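Long-range contacts in malonyl CoA-acyl carrier protein transacylase (PDB 3QAT), which catalyses the transfer of the malonyl group from malonyl-CoA to acyl carrier protein, a step that supplies fatty acid biosynthesis: residues A[89-97]-A[266-275]; A[176-186]-A[199-210]. All coordinates share one frame; numbering follows the deposited sequence.

Contact 1. Residues A[89-97]-A[266-275]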
ATOM      1  N   LYS A  89      14.653  14.212 -10.328  1.00 24.26           N
ATOM      2  CA  LYS A  89      14.665  14.733 -11.687  1.00 25.12           C
ATOM      3  C   LYS A  89      13.612  14.111 -12.599  1.00 24.33           C
ATOM      4  O   LYS A  89      13.119  14.783 -13.515  1.00 24.64           O
ATOM      5  CB  LYS A  89      16.061  14.582 -12.303  1.00 26.33           C
ATOM      6  CG  LYS A  89      17.092  15.566 -11.745  1.00 29.42           C
ATOM      7  CD  LYS A  89      18.422  15.417 -12.479  1.00 34.45           C
ATOM      8  CE  LYS A  89      19.311  16.653 -12.313  1.00 37.84           C
ATOM      9  NZ  LYS A  89      19.695  16.861 -10.884  1.00 39.87           N
ATOM     10  N   LYS A  90      13.254  12.845 -12.348  1.00 21.84           N
ATOM     11  CA  LYS A  90      12.474  12.065 -13.330  1.00 21.09           C
ATOM     12  C   LYS A  90      11.051  11.704 -12.934  1.00 19.88           C
ATOM     13  O   LYS A  90      10.253  11.302 -13.786  1.00 20.22           O
ATOM     14  CB  LYS A  90      13.214  10.774 -13.692  1.00 20.67           C
ATOM     15  CG  LYS A  90      14.542  10.998 -14.397  1.00 22.40           C
ATOM     16  CD  LYS A  90      14.307  11.598 -15.786  1.00 26.39           C
ATOM     17  CE  LYS A  90      15.577  11.609 -16.593  1.00 28.83           C
ATOM     18  NZ  LYS A  90      15.320  12.188 -17.938  1.00 31.25           N
ATOM     19  N   VAL A  91      10.753  11.831 -11.644  1.00 18.94           N
ATOM     20  CA  VAL A  91       9.469  11.384 -11.097  1.00 17.31           C
ATOM     21  C   VAL A  91       8.728  12.571 -10.496  1.00 17.42           C
ATOM     22  O   VAL A  91       9.264  13.257  -9.616  1.00 17.53           O
ATOM     23  CB  VAL A  91       9.679  10.276 -10.032  1.00 17.23           C
ATOM     24  CG1 VAL A  91       8.337   9.806  -9.464  1.00 16.71           C
ATOM     25  CG2 VAL A  91      10.445   9.098 -10.631  1.00 16.72           C
ATOM     26  N   LYS A  92       7.519  12.833 -10.988  1.00 16.71           N
ATOM     27  CA  LYS A  92       6.741  13.973 -10.526  1.00 17.04           C
ATOM     28  C   LYS A  92       6.165  13.779  -9.115  1.00 15.58           C
ATOM     29  O   LYS A  92       6.233  14.695  -8.282  1.00 15.58           O
ATOM     30  CB  LYS A  92       5.621  14.295 -11.529  1.00 18.22           C
ATOM     31  CG  LYS A  92       5.083  15.699 -11.416  1.00 23.20           C
ATOM     32  CD  LYS A  92       4.231  16.081 -12.650  1.00 26.56           C
ATOM     33  CE  LYS A  92       3.990  17.592 -12.759  1.00 30.37           C
ATOM     34  NZ  LYS A  92       2.749  18.109 -12.071  1.00 31.00           N
ATOM     35  N   PHE A  93       5.585  12.593  -8.866  1.00 13.66           N
ATOM     36  CA  PHE A  93       4.937  12.304  -7.596  1.00 12.41           C
ATOM     37  C   PHE A  93       5.168  10.847  -7.213  1.00 11.43           C
ATOM     38  O   PHE A  93       5.394  10.008  -8.089  1.00 11.27           O
ATOM     39  CB  PHE A  93       3.420  12.489  -7.691  1.00 12.17           C
ATOM     40  CG  PHE A  93       2.990  13.848  -8.219  1.00 13.63           C
ATOM     41  CD1 PHE A  93       3.238  14.998  -7.481  1.00 17.50           C
ATOM     42  CD2 PHE A  93       2.329  13.950  -9.441  1.00 15.71           C
ATOM     43  CE1 PHE A  93       2.830  16.268  -7.977  1.00 17.77           C
ATOM     44  CE2 PHE A  93       1.914  15.199  -9.934  1.00 16.78           C
ATOM     45  CZ  PHE A  93       2.174  16.347  -9.195  1.00 16.52           C
ATOM     46  N   VAL A  94       5.085  10.586  -5.908  1.00 10.59           N
ATOM     47  CA  VAL A  94       5.015   9.191  -5.398  1.00  9.93           C
ATOM     48  C   VAL A  94       3.728   8.978  -4.647  1.00  9.58           C
ATOM     49  O   VAL A  94       3.163   9.922  -4.109  1.00  9.59           O
ATOM     50  CB  VAL A  94       6.244   8.791  -4.531  1.00  9.65           C
ATOM     51  CG1 VAL A  94       7.523   8.804  -5.382  1.00 11.07           C
ATOM     52  CG2 VAL A  94       6.365   9.686  -3.292  1.00 10.89           C
ATOM     53  N   ALA A  95       3.249   7.732  -4.631  1.00  8.33           N
ATOM     54  CA  ALA A  95       2.078   7.368  -3.867  1.00  7.43           C
ATOM     55  C   ALA A  95       2.143   5.870  -3.608  1.00  8.11           C
ATOM     56  O   ALA A  95       2.784   5.144  -4.358  1.00  8.50           O
ATOM     57  CB  ALA A  95       0.794   7.695  -4.653  1.00  8.01           C
ATOM     58  N   GLY A  96       1.495   5.415  -2.545  1.00  6.57           N
ATOM     59  CA  GLY A  96       1.484   3.956  -2.322  1.00  6.63           C
ATOM     60  C   GLY A  96       0.236   3.543  -1.591  1.00  6.64           C
ATOM     61  O   GLY A  96      -0.385   4.342  -0.880  1.00  7.07           O
ATOM     62  N   HIS A  97      -0.134   2.278  -1.784  1.00  6.31           N
ATOM     63  CA  HIS A  97      -1.377   1.794  -1.212  1.00  7.04           C
ATOM     64  C   HIS A  97      -1.129   1.310   0.226  1.00  8.13           C
ATOM     65  O   HIS A  97      -0.589   0.232   0.441  1.00  7.27           O
ATOM     66  CB  HIS A  97      -1.960   0.706  -2.123  1.00  6.92           C
ATOM     67  CG  HIS A  97      -3.427   0.496  -1.942  1.00  6.60           C
ATOM     68  ND1 HIS A  97      -3.951  -0.129  -0.835  1.00  9.21           N
ATOM     69  CD2 HIS A  97      -4.476   0.773  -2.758  1.00  6.71           C
ATOM     70  CE1 HIS A  97      -5.271  -0.196  -0.955  1.00 10.04           C
ATOM     71  NE2 HIS A  97      -5.614   0.343  -2.113  1.00  8.41           N
ATOM     72  N   THR A 266      -6.768   9.159  -6.005  1.00 10.35           N
ATOM     73  CA  THR A 266      -5.342   9.354  -6.176  1.00 10.05           C
ATOM     74  C   THR A 266      -4.933   9.209  -7.635  1.00 10.56           C
ATOM     75  O   THR A 266      -4.244  10.059  -8.167  1.00 10.82           O
ATOM     76  CB  THR A 266      -4.550   8.377  -5.265  1.00  8.67           C
ATOM     77  OG1 THR A 266      -4.798   8.727  -3.897  1.00  9.24           O
ATOM     78  CG2 THR A 266      -3.053   8.484  -5.525  1.00  9.72           C
ATOM     79  N   ILE A 267      -5.371   8.137  -8.282  1.00 10.36           N
ATOM     80  CA  ILE A 267      -5.002   7.909  -9.673  1.00  9.96           C
ATOM     81  C   ILE A 267      -5.651   8.970 -10.575  1.00 10.36           C
ATOM     82  O   ILE A 267      -5.009   9.483 -11.520  1.00 11.14           O
ATOM     83  CB  ILE A 267      -5.394   6.491 -10.130  1.00  9.61           C
ATOM     84  CG1 ILE A 267      -4.612   5.449  -9.299  1.00  9.09           C
ATOM     85  CG2 ILE A 267      -5.141   6.322 -11.661  1.00  9.89           C
ATOM     86  CD1 ILE A 267      -3.073   5.634  -9.332  1.00  9.05           C
ATOM     87  N   GLU A 268      -6.899   9.321 -10.276  1.00 11.33           N
ATOM     88  CA  GLU A 268      -7.577  10.380 -11.040  1.00 12.77           C
ATOM     89  C   GLU A 268      -6.836  11.713 -10.894  1.00 13.53           C
ATOM     90  O   GLU A 268      -6.653  12.419 -11.897  1.00 15.29           O
ATOM     91  CB  GLU A 268      -9.048  10.502 -10.645  1.00 13.15           C
ATOM     92  CG  GLU A 268      -9.878   9.305 -11.139  1.00 15.51           C
ATOM     93  CD  GLU A 268     -11.329   9.310 -10.673  1.00 23.05           C
ATOM     94  OE1 GLU A 268     -11.683  10.104  -9.784  1.00 28.57           O
ATOM     95  OE2 GLU A 268     -12.125   8.504 -11.194  1.00 25.92           O
ATOM     96  N   TRP A 269      -6.440  12.067  -9.668  1.00 13.15           N
ATOM     97  CA  TRP A 269      -5.687  13.301  -9.450  1.00 13.84           C
ATOM     98  C   TRP A 269      -4.357  13.284 -10.211  1.00 13.81           C
ATOM     99  O   TRP A 269      -4.024  14.219 -10.952  1.00 14.61           O
ATOM    100  CB  TRP A 269      -5.450  13.602  -7.959  1.00 13.28           C
ATOM    101  CG  TRP A 269      -4.872  14.992  -7.810  1.00 15.16           C
ATOM    102  CD1 TRP A 269      -5.576  16.147  -7.701  1.00 16.45           C
ATOM    103  CD2 TRP A 269      -3.482  15.360  -7.835  1.00 14.50           C
ATOM    104  NE1 TRP A 269      -4.715  17.223  -7.620  1.00 16.06           N
ATOM    105  CE2 TRP A 269      -3.425  16.773  -7.704  1.00 15.02           C
ATOM    106  CE3 TRP A 269      -2.282  14.640  -7.943  1.00 13.12           C
ATOM    107  CZ2 TRP A 269      -2.216  17.486  -7.702  1.00 16.71           C
ATOM    108  CZ3 TRP A 269      -1.068  15.350  -7.928  1.00 13.77           C
ATOM    109  CH2 TRP A 269      -1.053  16.771  -7.835  1.00 15.18           C
ATOM    110  N   ILE A 270      -3.579  12.224 -10.024  1.00 13.70           N
ATOM    111  CA  ILE A 270      -2.288  12.139 -10.708  1.00 13.24           C
ATOM    112  C   ILE A 270      -2.426  12.289 -12.229  1.00 14.76           C
ATOM    113  O   ILE A 270      -1.668  13.037 -12.851  1.00 14.97           O
ATOM    114  CB  ILE A 270      -1.518  10.848 -10.306  1.00 13.29           C
ATOM    115  CG1 ILE A 270      -1.062  10.917  -8.843  1.00 12.10           C
ATOM    116  CG2 ILE A 270      -0.298  10.636 -11.195  1.00 13.09           C
ATOM    117  CD1 ILE A 270      -0.544   9.547  -8.308  1.00 13.06           C
ATOM    118  N   SER A 271      -3.406  11.604 -12.815  1.00 13.94           N
ATOM    119  CA  SER A 271      -3.612  11.608 -14.263  1.00 15.37           C
ATOM    120  C   SER A 271      -4.013  12.975 -14.794  1.00 16.71           C
ATOM    121  O   SER A 271      -3.726  13.286 -15.954  1.00 17.38           O
ATOM    122  CB  SER A 271      -4.692  10.591 -14.646  1.00 14.73           C
ATOM    123  OG  SER A 271      -4.259   9.308 -14.225  1.00 19.31           O
ATOM    124  N   ALA A 272      -4.666  13.768 -13.942  1.00 17.20           N
ATOM    125  CA  ALA A 272      -5.137  15.118 -14.323  1.00 18.33           C
ATOM    126  C   ALA A 272      -4.103  16.207 -14.048  1.00 19.18           C
ATOM    127  O   ALA A 272      -4.283  17.359 -14.454  1.00 20.39           O
ATOM    128  CB  ALA A 272      -6.425  15.441 -13.597  1.00 18.42           C
ATOM    129  N   ASN A 273      -3.022  15.868 -13.351  1.00 19.40           N
ATOM    130  CA  ASN A 273      -2.079  16.886 -12.921  1.00 20.98           C
ATOM    131  C   ASN A 273      -0.671  16.648 -13.447  1.00 20.96           C
ATOM    132  O   ASN A 273       0.317  16.756 -12.718  1.00 21.91           O
ATOM    133  CB  ASN A 273      -2.138  17.107 -11.399  1.00 20.79           C
ATOM    134  CG  ASN A 273      -3.444  17.776 -10.959  1.00 22.74           C
ATOM    135  OD1 ASN A 273      -3.514  19.015 -10.852  1.00 25.53           O
ATOM    136  ND2 ASN A 273      -4.495  16.981 -10.774  1.00 21.97           N
ATOM    137  N   GLY A 274      -0.606  16.336 -14.739  1.00 21.80           N
ATOM    138  CA  GLY A 274       0.643  16.390 -15.489  1.00 22.30           C
ATOM    139  C   GLY A 274       1.410  15.091 -15.609  1.00 21.40           C
ATOM    140  O   GLY A 274       2.594  15.103 -15.960  1.00 22.06           O
ATOM    141  N   VAL A 275       0.732  13.976 -15.329  1.00 19.38           N
ATOM    142  CA  VAL A 275       1.329  12.636 -15.443  1.00 18.78           C
ATOM    143  C   VAL A 275       0.557  11.745 -16.416  1.00 18.43           C
ATOM    144  O   VAL A 275      -0.666  11.625 -16.312  1.00 18.39           O
ATOM    145  CB  VAL A 275       1.411  11.956 -14.045  1.00 17.36           C
ATOM    146  CG1 VAL A 275       1.858  10.493 -14.152  1.00 18.39           C
ATOM    147  CG2 VAL A 275       2.348  12.730 -13.115  1.00 17.65           C
TER

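Contact 2. Residues A[176-186]-A[199-210]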
ATOM      1  N   SER A 176     -14.947  -2.632   5.996  1.00  9.45           N
ATOM      2  CA  SER A 176     -14.234  -3.091   7.190  0.80  9.77           C
ATOM      3  C   SER A 176     -14.986  -2.673   8.437  1.00 11.11           C
ATOM      4  O   SER A 176     -15.671  -1.648   8.434  1.00 11.66           O
ATOM      5  CB  SER A 176     -12.837  -2.456   7.202  0.80 10.34           C
ATOM      6  OG  SER A 176     -12.075  -2.898   8.313  0.80 10.77           O
ATOM      7  N   GLY A 177     -14.811  -3.431   9.507  1.00 11.37           N
ATOM      8  CA  GLY A 177     -15.423  -3.063  10.795  1.00 13.14           C
ATOM      9  C   GLY A 177     -15.757  -4.283  11.616  1.00 14.11           C
ATOM     10  O   GLY A 177     -15.047  -5.303  11.576  1.00 12.78           O
ATOM     11  N   GLU A 178     -16.834  -4.182  12.394  1.00 14.80           N
ATOM     12  CA  GLU A 178     -17.177  -5.291  13.265  1.00 16.16           C
ATOM     13  C   GLU A 178     -17.758  -6.457  12.495  1.00 15.64           C
ATOM     14  O   GLU A 178     -18.523  -6.266  11.548  1.00 15.74           O
ATOM     15  CB  GLU A 178     -18.132  -4.837  14.356  1.00 17.48           C
ATOM     16  CG  GLU A 178     -17.468  -3.891  15.344  1.00 20.86           C
ATOM     17  CD  GLU A 178     -18.441  -3.328  16.346  1.00 24.25           C
ATOM     18  OE1 GLU A 178     -19.384  -2.606  15.946  1.00 24.69           O
ATOM     19  OE2 GLU A 178     -18.246  -3.609  17.554  1.00 29.39           O
ATOM     20  N   ALA A 179     -17.395  -7.664  12.912  1.00 16.09           N
ATOM     21  CA  ALA A 179     -17.739  -8.872  12.171  1.00 16.31           C
ATOM     22  C   ALA A 179     -19.209  -9.006  11.741  1.00 16.97           C
ATOM     23  O   ALA A 179     -19.493  -9.203  10.555  1.00 16.50           O
ATOM     24  CB  ALA A 179     -17.248 -10.120  12.922  1.00 16.85           C
ATOM     25  N   LYS A 180     -20.143  -8.901  12.689  1.00 17.85           N
ATOM     26  CA  LYS A 180     -21.561  -9.086  12.360  1.00 18.47           C
ATOM     27  C   LYS A 180     -22.082  -8.035  11.372  1.00 17.46           C
ATOM     28  O   LYS A 180     -22.792  -8.376  10.427  1.00 18.81           O
ATOM     29  CB  LYS A 180     -22.428  -9.108  13.630  1.00 19.46           C
ATOM     30  N   ALA A 181     -21.736  -6.771  11.595  1.00 17.22           N
ATOM     31  CA  ALA A 181     -22.139  -5.684  10.701  1.00 16.38           C
ATOM     32  C   ALA A 181     -21.575  -5.890   9.290  1.00 14.99           C
ATOM     33  O   ALA A 181     -22.278  -5.682   8.299  1.00 15.38           O
ATOM     34  CB  ALA A 181     -21.710  -4.332  11.249  1.00 16.08           C
ATOM     35  N   VAL A 182     -20.313  -6.310   9.198  1.00 14.29           N
ATOM     36  CA  VAL A 182     -19.706  -6.526   7.874  1.00 13.25           C
ATOM     37  C   VAL A 182     -20.363  -7.709   7.141  1.00 13.09           C
ATOM     38  O   VAL A 182     -20.639  -7.642   5.920  1.00 13.23           O
ATOM     39  CB  VAL A 182     -18.155  -6.696   7.979  1.00 11.52           C
ATOM     40  CG1 VAL A 182     -17.523  -7.045   6.599  1.00 10.73           C
ATOM     41  CG2 VAL A 182     -17.500  -5.412   8.540  1.00 12.06           C
ATOM     42  N   GLU A 183     -20.650  -8.776   7.885  1.00 14.06           N
ATOM     43  CA  GLU A 183     -21.364  -9.924   7.331  1.00 15.64           C
ATOM     44  C   GLU A 183     -22.729  -9.507   6.758  1.00 15.67           C
ATOM     45  O   GLU A 183     -23.106  -9.924   5.655  1.00 14.72           O
ATOM     46  CB  GLU A 183     -21.529 -11.010   8.401  1.00 17.08           C
ATOM     47  CG  GLU A 183     -22.110 -12.312   7.847  1.00 21.43           C
ATOM     48  CD  GLU A 183     -22.459 -13.319   8.935  1.00 26.84           C
ATOM     49  OE1 GLU A 183     -22.209 -13.044  10.135  1.00 27.49           O
ATOM     50  OE2 GLU A 183     -23.026 -14.381   8.584  1.00 30.60           O
ATOM     51  N   THR A 184     -23.452  -8.679   7.513  1.00 15.96           N
ATOM     52  CA  THR A 184     -24.766  -8.204   7.082  1.00 16.64           C
ATOM     53  C   THR A 184     -24.621  -7.323   5.852  1.00 15.86           C
ATOM     54  O   THR A 184     -25.409  -7.412   4.928  1.00 15.60           O
ATOM     55  CB  THR A 184     -25.525  -7.481   8.204  1.00 17.43           C
ATOM     56  OG1 THR A 184     -25.589  -8.353   9.343  1.00 19.52           O
ATOM     57  CG2 THR A 184     -26.945  -7.120   7.749  1.00 19.65           C
ATOM     58  N   ALA A 185     -23.592  -6.481   5.849  1.00 14.11           N
ATOM     59  CA  ALA A 185     -23.327  -5.607   4.718  1.00 13.79           C
ATOM     60  C   ALA A 185     -23.098  -6.390   3.434  1.00 13.00           C
ATOM     61  O   ALA A 185     -23.537  -5.957   2.363  1.00 12.78           O
ATOM     62  CB  ALA A 185     -22.118  -4.702   5.021  1.00 13.48           C
ATOM     63  N   VAL A 186     -22.402  -7.527   3.530  1.00 12.55           N
ATOM     64  CA  VAL A 186     -22.232  -8.421   2.373  1.00 12.62           C
ATOM     65  C   VAL A 186     -23.593  -8.915   1.846  1.00 13.20           C
ATOM     66  O   VAL A 186     -23.837  -8.886   0.631  1.00 13.36           O
ATOM     67  CB  VAL A 186     -21.233  -9.596   2.668  1.00 12.53           C
ATOM     68  CG1 VAL A 186     -21.243 -10.626   1.557  1.00 14.44           C
ATOM     69  CG2 VAL A 186     -19.806  -9.049   2.811  1.00 13.43           C
ATOM     70  N   LEU A 199     -17.049 -11.948   1.797  1.00 11.74           N
ATOM     71  CA  LEU A 199     -16.618 -11.770   3.190  1.00 11.99           C
ATOM     72  C   LEU A 199     -15.219 -12.326   3.444  1.00 12.34           C
ATOM     73  O   LEU A 199     -14.872 -13.408   2.956  1.00 12.73           O
ATOM     74  CB  LEU A 199     -17.639 -12.435   4.130  1.00 13.03           C
ATOM     75  CG  LEU A 199     -17.498 -12.198   5.643  1.00 13.15           C
ATOM     76  CD1 LEU A 199     -17.676 -10.708   6.017  1.00 13.03           C
ATOM     77  CD2 LEU A 199     -18.540 -13.079   6.353  1.00 14.90           C
ATOM     78  N   LEU A 200     -14.416 -11.547   4.165  1.00 12.26           N
ATOM     79  CA  LEU A 200     -13.130 -12.009   4.715  1.00 12.22           C
ATOM     80  C   LEU A 200     -13.296 -12.050   6.246  1.00 12.37           C
ATOM     81  O   LEU A 200     -12.954 -11.101   6.958  1.00 11.44           O
ATOM     82  CB  LEU A 200     -11.986 -11.088   4.281  1.00 12.48           C
ATOM     83  CG  LEU A 200     -11.893 -11.102   2.742  1.00 15.22           C
ATOM     84  CD1 LEU A 200     -11.568  -9.748   2.156  1.00 18.50           C
ATOM     85  CD2 LEU A 200     -10.964 -12.247   2.278  1.00 14.39           C
ATOM     86  N   PRO A 201     -13.815 -13.172   6.754  1.00 13.52           N
ATOM     87  CA  PRO A 201     -14.321 -13.191   8.141  1.00 14.90           C
ATOM     88  C   PRO A 201     -13.266 -13.149   9.261  1.00 16.60           C
ATOM     89  O   PRO A 201     -13.610 -12.772  10.400  1.00 18.15           O
ATOM     90  CB  PRO A 201     -15.124 -14.503   8.202  1.00 15.86           C
ATOM     91  CG  PRO A 201     -14.466 -15.387   7.155  1.00 15.45           C
ATOM     92  CD  PRO A 201     -14.127 -14.419   6.028  1.00 13.96           C
ATOM     93  N   VAL A 202     -12.021 -13.529   8.958  1.00 16.21           N
ATOM     94  CA  VAL A 202     -10.930 -13.507   9.948  1.00 17.50           C
ATOM     95  C   VAL A 202      -9.956 -12.346   9.735  1.00 15.94           C
ATOM     96  O   VAL A 202      -8.963 -12.224  10.459  1.00 16.30           O
ATOM     97  CB  VAL A 202     -10.113 -14.872   9.984  1.00 18.51           C
ATOM     98  CG1 VAL A 202     -11.017 -16.051   9.810  1.00 21.60           C
ATOM     99  CG2 VAL A 202      -9.022 -14.895   8.914  1.00 20.28           C
ATOM    100  N   SER A 203     -10.222 -11.498   8.739  1.00 14.40           N
ATOM    101  CA  SER A 203      -9.342 -10.337   8.511  1.00 14.16           C
ATOM    102  C   SER A 203      -9.367  -9.405   9.712  1.00 14.62           C
ATOM    103  O   SER A 203     -10.427  -9.185  10.315  1.00 14.87           O
ATOM    104  CB  SER A 203      -9.775  -9.536   7.268  1.00 13.63           C
ATOM    105  OG  SER A 203      -8.863  -8.447   7.058  1.00 14.14           O
ATOM    106  N   ALA A 204      -8.211  -8.830  10.061  1.00 14.97           N
ATOM    107  CA  ALA A 204      -8.194  -7.648  10.899  1.00 15.04           C
ATOM    108  C   ALA A 204      -9.015  -6.557  10.212  1.00 14.08           C
ATOM    109  O   ALA A 204      -9.025  -6.498   8.961  1.00 14.48           O
ATOM    110  CB  ALA A 204      -6.741  -7.158  11.111  1.00 16.09           C
ATOM    111  N   PRO A 205      -9.702  -5.712  10.992  1.00 14.16           N
ATOM    112  CA  PRO A 205     -10.544  -4.707  10.363  1.00 13.15           C
ATOM    113  C   PRO A 205      -9.714  -3.477   9.976  1.00 12.34           C
ATOM    114  O   PRO A 205      -9.891  -2.404  10.553  1.00 13.86           O
ATOM    115  CB  PRO A 205     -11.561  -4.365  11.461  1.00 13.99           C
ATOM    116  CG  PRO A 205     -10.788  -4.558  12.723  1.00 14.62           C
ATOM    117  CD  PRO A 205      -9.916  -5.756  12.459  1.00 15.05           C
ATOM    118  N   PHE A 206      -8.840  -3.642   8.980  1.00 12.05           N
ATOM    119  CA  PHE A 206      -7.956  -2.539   8.546  1.00 10.48           C
ATOM    120  C   PHE A 206      -8.794  -1.343   8.086  1.00 11.09           C
ATOM    121  O   PHE A 206      -9.905  -1.490   7.524  1.00 10.17           O
ATOM    122  CB  PHE A 206      -7.058  -2.987   7.358  1.00 10.17           C
ATOM    123  CG  PHE A 206      -6.101  -4.119   7.673  1.00 12.12           C
ATOM    124  CD1 PHE A 206      -4.928  -3.872   8.375  1.00 16.97           C
ATOM    125  CD2 PHE A 206      -6.347  -5.401   7.210  1.00 14.70           C
ATOM    126  CE1 PHE A 206      -4.025  -4.902   8.648  1.00 15.56           C
ATOM    127  CE2 PHE A 206      -5.443  -6.451   7.475  1.00 17.43           C
ATOM    128  CZ  PHE A 206      -4.291  -6.197   8.195  1.00 15.70           C
ATOM    129  N   HIS A 207      -8.258  -0.147   8.315  1.00 11.13           N
ATOM    130  CA  HIS A 207      -8.899   1.092   7.809  1.00 11.34           C
ATOM    131  C   HIS A 207     -10.314   1.261   8.304  1.00 13.61           C
ATOM    132  O   HIS A 207     -11.208   1.666   7.552  1.00 13.89           O
ATOM    133  CB  HIS A 207      -8.792   1.170   6.269  1.00 11.12           C
ATOM    134  CG  HIS A 207      -7.373   1.142   5.835  1.00 10.76           C
ATOM    135  ND1 HIS A 207      -6.501   2.165   6.144  1.00 12.97           N
ATOM    136  CD2 HIS A 207      -6.633   0.167   5.253  1.00 11.28           C
ATOM    137  CE1 HIS A 207      -5.285   1.832   5.744  1.00 11.14           C
ATOM    138  NE2 HIS A 207      -5.335   0.622   5.212  1.00 12.81           N
ATOM    139  N   SER A 208     -10.487   0.930   9.579  1.00 14.04           N
ATOM    140  CA  SER A 208     -11.716   1.220  10.293  1.00 15.09           C
ATOM    141  C   SER A 208     -11.349   1.832  11.631  1.00 15.65           C
ATOM    142  O   SER A 208     -10.181   1.801  12.034  1.00 15.44           O
ATOM    143  CB  SER A 208     -12.551  -0.036  10.523  1.00 15.43           C
ATOM    144  OG  SER A 208     -12.010  -0.842  11.557  1.00 17.87           O
ATOM    145  N   ALA A 209     -12.355   2.370  12.325  1.00 15.76           N
ATOM    146  CA  ALA A 209     -12.098   2.996  13.633  1.00 16.71           C
ATOM    147  C   ALA A 209     -11.568   1.987  14.655  1.00 16.90           C
ATOM    148  O   ALA A 209     -10.939   2.377  15.654  1.00 17.23           O
ATOM    149  CB  ALA A 209     -13.360   3.685  14.146  1.00 17.49           C
ATOM    150  N   LEU A 210     -11.807   0.699  14.418  1.00 16.86           N
ATOM    151  CA  LEU A 210     -11.308  -0.365  15.287  1.00 17.24           C
ATOM    152  C   LEU A 210      -9.776  -0.440  15.349  1.00 16.96           C
ATOM    153  O   LEU A 210      -9.214  -1.047  16.271  1.00 18.08           O
ATOM    154  CB  LEU A 210     -11.881  -1.724  14.886  1.00 17.29           C
ATOM    155  CG  LEU A 210     -13.392  -1.933  15.019  1.00 19.21           C
ATOM    156  CD1 LEU A 210     -13.752  -3.283  14.444  1.00 19.55           C
ATOM    157  CD2 LEU A 210     -13.824  -1.884  16.470  1.00 20.67           C
TER

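Contact 1. Residues A[89-97]-A[266-275]
With CG opposite its carbonyl carbon (chi1 -54°), Phe93 projects from strand 93-96 toward helix 263-272, where Trp269, its CG opposite the backbone N (chi1 -171°), presents the six-membered edge of its indole. The result is a T-shaped (edge-to-face) pair with centroids 5.0 Å apart and planes at 64°; Phe93 CZ and Trp269 CH2 approach to 3.5 Å. The other face of the phenyl ring carries CG of Lys92, and the backbone O of Asn273 lies at its edge, in plane, 3.6 Å from Phe93 CE2. That oxygen also accepts a 2.9 Å hydrogen bond from Lys92 NZ, whose aliphatic chain runs alongside Val275 CG2. Asn273 in turn fixes its side-chain amide by donating ND2 to Trp269 O at 2.8 Å, which places ND2 over the indole face. Deeper in, Ala95 CB rests on Thr266 CG2 at 4.0 Å, and Ile270 CD1 closes in beside it. The contact packs a helix against strand 93-96, an outermost strand of the four-stranded parallel sheet, which also bonds through Val94 to Pro233 and Ile235. One ammonium-carbonyl bond thus borders an otherwise aromatic and aliphatic interface.

Contact 2. Residues A[176-186]-A[199-210]
Ser176 supplies the hydrogen bond across this contact: OG donates to Phe206 O at 2.7 Å, coming from above the carbonyl plane (38° out of it). It is put there by a chi1 of -178°, which points OG away from the backbone N and into the loop 201-208. Ser176 has two conformers and the bond is that of one of them, so it is to that extent uncertain. Within the loop, Ser208 OG accepts from Leu210 N at 3.3 Å, an ST turn, and separately donates to Pro205 O at 2.8 Å. Pro205 is the centre of an inverse gamma turn, and its CB packs 3.6 Å from Gly177 O.

The apolar contacts fall into two groups. At the corner of the chain, Leu210 lays CD1 against the backbone of Gly177, 3.6 Å from its C, and crosses the CG methylene of Glu178 at about a right angle; the Glu178 carboxylate is engaged by Leu161 N. Farther along, Leu199 at the end of strand 196-200 spreads its two methyls over helix 179-191. CD1 meets Val182 CG1 at 3.7 Å and also approaches Val186, while CD2 touches Glu183 CG at 3.9 Å.

His207 bonds to Ser98 OG through NE2 and to Gln256 O through ND1, consistent with the Ser-His pair of this acyltransferase family. The Ser208 bonds thus lie in the loop that carries His207, where they probably help set its backbone course, whereas the strand-to-helix end relies on aliphatic packing.

In the fold
Both contacts are partly buried, yet they lie on opposite sides of the chain's centre, their own centres about 31 Å and nearest atoms about 6 Å apart. Contact 1 joins a helix to the parallel sheet and is chiefly aromatic and aliphatic, its lysine bond lying at the solvent-facing end. Contact 2 belongs to the mixed sheet: Leu199 at the end of strand 196-200 packs on helix 179-191, while the loop meets the end of strand 172-176 and the corner at Gly177 through Ser176 and Leu210. They share no helix or strand. Strand 93-96 leads toward Ser98 of a probable nucleophile elbow, and loop 201-208 brings His207 to that serine, so both scaffolds converge on the likely active site.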